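Local structure of succinoglycan biosynthesis protein (Bacillus cereus ATCC 14579, 2QGM) at residues A230-D239 with Y253-E264. The protein belongs to the erythromycin esterase family and is named for succinoglycan biosynthesis, but its substrate and reaction are not established. Residues are numbered along the deposited sequence; the frame is centred on the assembly and turned at random.
Sequences AERVARLLKD and YIWAKATASAIE
With CG anti to the backbone N (chi1 168°), Y253 swings its phenol toward the C-terminal end of the helix that closes at L236, while K257 (chi1 173°) runs out fully extended beside it. Y253 OH donates to L237 O at 2.7 Å, the carbonyl approaching at the ring edge; a tyrosine suits this place because its long, rigid ring carries a donor to a helix end where L237 has already left helical geometry. K257 sets its CB above one ring face, offset toward the rim, its methylenes pass L237 O, and NZ makes a weak hydrogen bond to K238 O at 3.4 Å.

Further along, the axes of the nearly antiparallel segments (159°) come within 8.3 Å, a spacing that small residues permit: A234 CA lies 4.1 Å from A260 CB, and A230 CB meets I263 CG2. E264 reaches across E231, and one water joins E264 OE1 to E231 O; a second links A230 O with A260 O. E231 OE2 lies 4.5 Å from E264 OE2, a like-charge proximity that R235, salt-bridged to E231, probably eases.

The pair forms a helical hairpin, with helix 195-203 touching V233 and A260, helix 177-190 packing on L237 and A256, and helices 115-127 and 276-297 against A258 and A262.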
loop_
_atom_site.group_PDB
_atom_site.type_symbol
_atom_site.label_atom_id
_atom_site.label_comp_id
_atom_site.label_asym_id
_atom_site.label_seq_id
_atom_site.Cartn_x
_atom_site.Cartn_y
_atom_site.Cartn_z
ATOM N N ALA A 230 2.945 17.482 -20.126
ATOM C CA ALA A 230 3.277 17.120 -18.744
ATOM C C ALA A 230 4.775 16.973 -18.557
ATOM O O ALA A 230 5.334 17.393 -17.545
ATOM C CB ALA A 230 2.583 15.820 -18.363
ATOM N N GLU A 231 5.422 16.349 -19.533
ATOM C CA GLU A 231 6.861 16.158 -19.468
ATOM C C GLU A 231 7.552 17.520 -19.509
ATOM O O GLU A 231 8.560 17.731 -18.837
ATOM C CB GLU A 231 7.315 15.279 -20.637
ATOM C CG GLU A 231 8.821 15.119 -20.760
ATOM C CD GLU A 231 9.213 13.970 -21.668
ATOM O OE1 GLU A 231 8.426 13.630 -22.578
ATOM O OE2 GLU A 231 10.314 13.411 -21.472
ATOM N N ARG A 232 6.979 18.437 -20.288
ATOM C CA ARG A 232 7.510 19.789 -20.454
ATOM C C ARG A 232 7.574 20.521 -19.116
ATOM O O ARG A 232 8.608 21.076 -18.748
ATOM C CB ARG A 232 6.629 20.580 -21.425
ATOM C CG ARG A 232 7.218 21.918 -21.856
ATOM C CD ARG A 232 6.184 22.767 -22.585
ATOM N NE ARG A 232 5.368 21.978 -23.504
ATOM C CZ ARG A 232 5.840 21.308 -24.550
ATOM N NH1 ARG A 232 7.135 21.329 -24.828
ATOM N NH2 ARG A 232 5.017 20.601 -25.312
ATOM N N VAL A 233 6.467 20.517 -18.386
ATOM C CA VAL A 233 6.421 21.182 -17.090
ATOM C C VAL A 233 7.340 20.531 -16.056
ATOM O O VAL A 233 7.973 21.228 -15.268
ATOM C CB VAL A 233 4.993 21.212 -16.526
ATOM C CG1 VAL A 233 4.976 21.967 -15.202
ATOM C CG2 VAL A 233 4.062 21.869 -17.528
ATOM N N ALA A 234 7.411 19.202 -16.054
ATOM C CA ALA A 234 8.274 18.507 -15.099
ATOM C C ALA A 234 9.718 18.926 -15.354
ATOM O O ALA A 234 10.476 19.149 -14.416
ATOM C CB ALA A 234 8.124 16.990 -15.239
ATOM N N ARG A 235 10.089 19.036 -16.628
ATOM C CA ARG A 235 11.440 19.444 -16.996
ATOM C C ARG A 235 11.728 20.829 -16.434
ATOM O O ARG A 235 12.776 21.069 -15.832
ATOM C CB ARG A 235 11.586 19.488 -18.519
ATOM C CG ARG A 235 11.515 18.136 -19.206
ATOM C CD ARG A 235 12.795 17.334 -18.990
ATOM N NE ARG A 235 12.773 16.065 -19.711
ATOM C CZ ARG A 235 13.777 15.194 -19.727
ATOM N NH1 ARG A 235 14.893 15.452 -19.059
ATOM N NH2 ARG A 235 13.665 14.060 -20.411
ATOM N N LEU A 236 10.779 21.733 -16.636
ATOM C CA LEU A 236 10.895 23.116 -16.185
ATOM C C LEU A 236 11.114 23.241 -14.683
ATOM O O LEU A 236 11.666 24.232 -14.212
ATOM C CB LEU A 236 9.630 23.887 -16.572
ATOM C CG LEU A 236 9.339 24.074 -18.063
ATOM C CD1 LEU A 236 7.895 24.510 -18.238
ATOM C CD2 LEU A 236 10.292 25.100 -18.661
ATOM N N LEU A 237 10.694 22.231 -13.934
ATOM C CA LEU A 237 10.836 22.269 -12.491
ATOM C C LEU A 237 11.856 21.288 -11.932
ATOM O O LEU A 237 11.935 21.097 -10.720
ATOM C CB LEU A 237 9.475 22.018 -11.838
ATOM C CG LEU A 237 8.364 22.998 -12.229
ATOM C CD1 LEU A 237 7.058 22.532 -11.622
ATOM C CD2 LEU A 237 8.711 24.406 -11.753
ATOM N N LYS A 238 12.648 20.672 -12.800
ATOM C CA LYS A 238 13.628 19.706 -12.330
ATOM C C LYS A 238 14.808 20.398 -11.656
ATOM O O LYS A 238 15.563 19.769 -10.914
ATOM C CB LYS A 238 14.126 18.840 -13.496
ATOM C CG LYS A 238 14.930 17.617 -13.058
ATOM C CD LYS A 238 15.210 16.680 -14.229
ATOM C CE LYS A 238 15.857 15.384 -13.758
ATOM N NZ LYS A 238 16.085 14.421 -14.878
ATOM N N ASP A 239 14.926 21.702 -11.884
ATOM C CA ASP A 239 16.032 22.485 -11.349
ATOM C C ASP A 239 17.281 21.915 -11.982
ATOM O O ASP A 239 18.161 21.353 -11.323
ATOM C CB ASP A 239 16.072 22.405 -9.823
ATOM C CG ASP A 239 15.300 23.536 -9.174
ATOM O OD1 ASP A 239 14.328 24.004 -9.794
ATOM O OD2 ASP A 239 15.666 23.954 -8.055
ATOM N N TYR A 253 8.926 23.643 -2.862
ATOM C CA TYR A 253 9.480 23.168 -4.124
ATOM C C TYR A 253 9.486 21.648 -4.268
ATOM O O TYR A 253 9.126 21.111 -5.317
ATOM C CB TYR A 253 10.903 23.697 -4.308
ATOM C CG TYR A 253 11.644 23.020 -5.437
ATOM C CD1 TYR A 253 12.641 22.087 -5.180
ATOM C CD2 TYR A 253 11.323 23.292 -6.764
ATOM C CE1 TYR A 253 13.305 21.434 -6.223
ATOM C CE2 TYR A 253 11.975 22.650 -7.812
ATOM C CZ TYR A 253 12.968 21.720 -7.536
ATOM O OH TYR A 253 13.620 21.095 -8.575
ATOM N N ILE A 254 9.910 20.956 -3.217
ATOM C CA ILE A 254 9.974 19.494 -3.242
ATOM C C ILE A 254 8.650 18.878 -3.673
ATOM O O ILE A 254 8.612 18.036 -4.569
ATOM C CB ILE A 254 10.320 18.915 -1.858
ATOM C CG1 ILE A 254 11.699 19.415 -1.411
ATOM C CG2 ILE A 254 10.314 17.392 -1.916
ATOM C CD1 ILE A 254 12.824 18.967 -2.312
ATOM N N TRP A 255 7.560 19.297 -3.038
ATOM C CA TRP A 255 6.262 18.731 -3.372
ATOM C C TRP A 255 5.727 19.189 -4.721
ATOM O O TRP A 255 4.975 18.464 -5.360
ATOM C CB TRP A 255 5.245 19.024 -2.266
ATOM C CG TRP A 255 5.447 18.185 -1.040
ATOM C CD1 TRP A 255 6.008 18.581 0.145
ATOM C CD2 TRP A 255 5.126 16.791 -0.883
ATOM N NE1 TRP A 255 6.056 17.520 1.023
ATOM C CE2 TRP A 255 5.520 16.415 0.419
ATOM C CE3 TRP A 255 4.541 15.831 -1.716
ATOM C CZ2 TRP A 255 5.353 15.116 0.910
ATOM C CZ3 TRP A 255 4.374 14.529 -1.233
ATOM C CH2 TRP A 255 4.779 14.186 0.074
ATOM N N ALA A 256 6.109 20.384 -5.160
ATOM C CA ALA A 256 5.657 20.874 -6.460
ATOM C C ALA A 256 6.335 20.046 -7.552
ATOM O O ALA A 256 5.684 19.602 -8.505
ATOM C CB ALA A 256 6.005 22.346 -6.623
ATOM N N LYS A 257 7.643 19.844 -7.415
ATOM C CA LYS A 257 8.389 19.049 -8.384
ATOM C C LYS A 257 7.839 17.621 -8.427
ATOM O O LYS A 257 7.626 17.052 -9.501
ATOM C CB LYS A 257 9.877 19.008 -8.009
ATOM C CG LYS A 257 10.716 18.068 -8.874
ATOM C CD LYS A 257 12.187 18.045 -8.430
ATOM C CE LYS A 257 13.020 17.173 -9.369
ATOM N NZ LYS A 257 14.475 17.153 -9.021
ATOM N N ALA A 258 7.600 17.051 -7.250
ATOM C CA ALA A 258 7.092 15.684 -7.144
ATOM C C ALA A 258 5.725 15.536 -7.786
ATOM O O ALA A 258 5.449 14.531 -8.441
ATOM C CB ALA A 258 7.025 15.261 -5.681
ATOM N N THR A 259 4.868 16.534 -7.585
ATOM C CA THR A 259 3.534 16.513 -8.165
ATOM C C THR A 259 3.616 16.624 -9.685
ATOM O O THR A 259 2.906 15.920 -10.402
ATOM C CB THR A 259 2.679 17.661 -7.612
ATOM O OG1 THR A 259 2.613 17.548 -6.185
ATOM C CG2 THR A 259 1.269 17.602 -8.185
ATOM N N ALA A 260 4.475 17.507 -10.185
ATOM C CA ALA A 260 4.618 17.655 -11.635
ATOM C C ALA A 260 5.061 16.319 -12.228
ATOM O O ALA A 260 4.645 15.939 -13.329
ATOM C CB ALA A 260 5.638 18.735 -11.966
ATOM N N SER A 261 5.907 15.608 -11.489
ATOM C CA SER A 261 6.377 14.303 -11.922
ATOM C C SER A 261 5.244 13.282 -11.871
ATOM O O SER A 261 5.184 12.386 -12.706
ATOM C CB SER A 261 7.554 13.831 -11.048
ATOM O OG SER A 261 8.766 14.459 -11.421
ATOM N N ALA A 262 4.344 13.409 -10.896
ATOM C CA ALA A 262 3.229 12.472 -10.787
ATOM C C ALA A 262 2.280 12.670 -11.965
ATOM O O ALA A 262 1.668 11.723 -12.463
ATOM C CB ALA A 262 2.493 12.679 -9.468
ATOM N N ILE A 263 2.168 13.912 -12.410
ATOM C CA ILE A 263 1.315 14.231 -13.539
ATOM C C ILE A 263 1.938 13.639 -14.808
ATOM O O ILE A 263 1.230 13.100 -15.661
ATOM C CB ILE A 263 1.133 15.754 -13.650
ATOM C CG1 ILE A 263 0.296 16.232 -12.454
ATOM C CG2 ILE A 263 0.473 16.120 -14.975
ATOM C CD1 ILE A 263 0.250 17.735 -12.252
ATOM N N GLU A 264 3.263 13.720 -14.926
ATOM C CA GLU A 264 3.941 13.143 -16.086
ATOM C C GLU A 264 3.736 11.629 -16.059
ATOM O O GLU A 264 3.394 11.022 -17.074
ATOM C CB GLU A 264 5.441 13.443 -16.065
ATOM C CG GLU A 264 6.179 12.918 -17.297
ATOM C CD GLU A 264 7.682 13.106 -17.212
ATOM O OE1 GLU A 264 8.113 14.179 -16.753
ATOM O OE2 GLU A 264 8.432 12.190 -17.611
HETATM O O HOH W 1 3.890 17.526 -15.314
HETATM O O HOH W 2 10.189 15.676 -17.559
#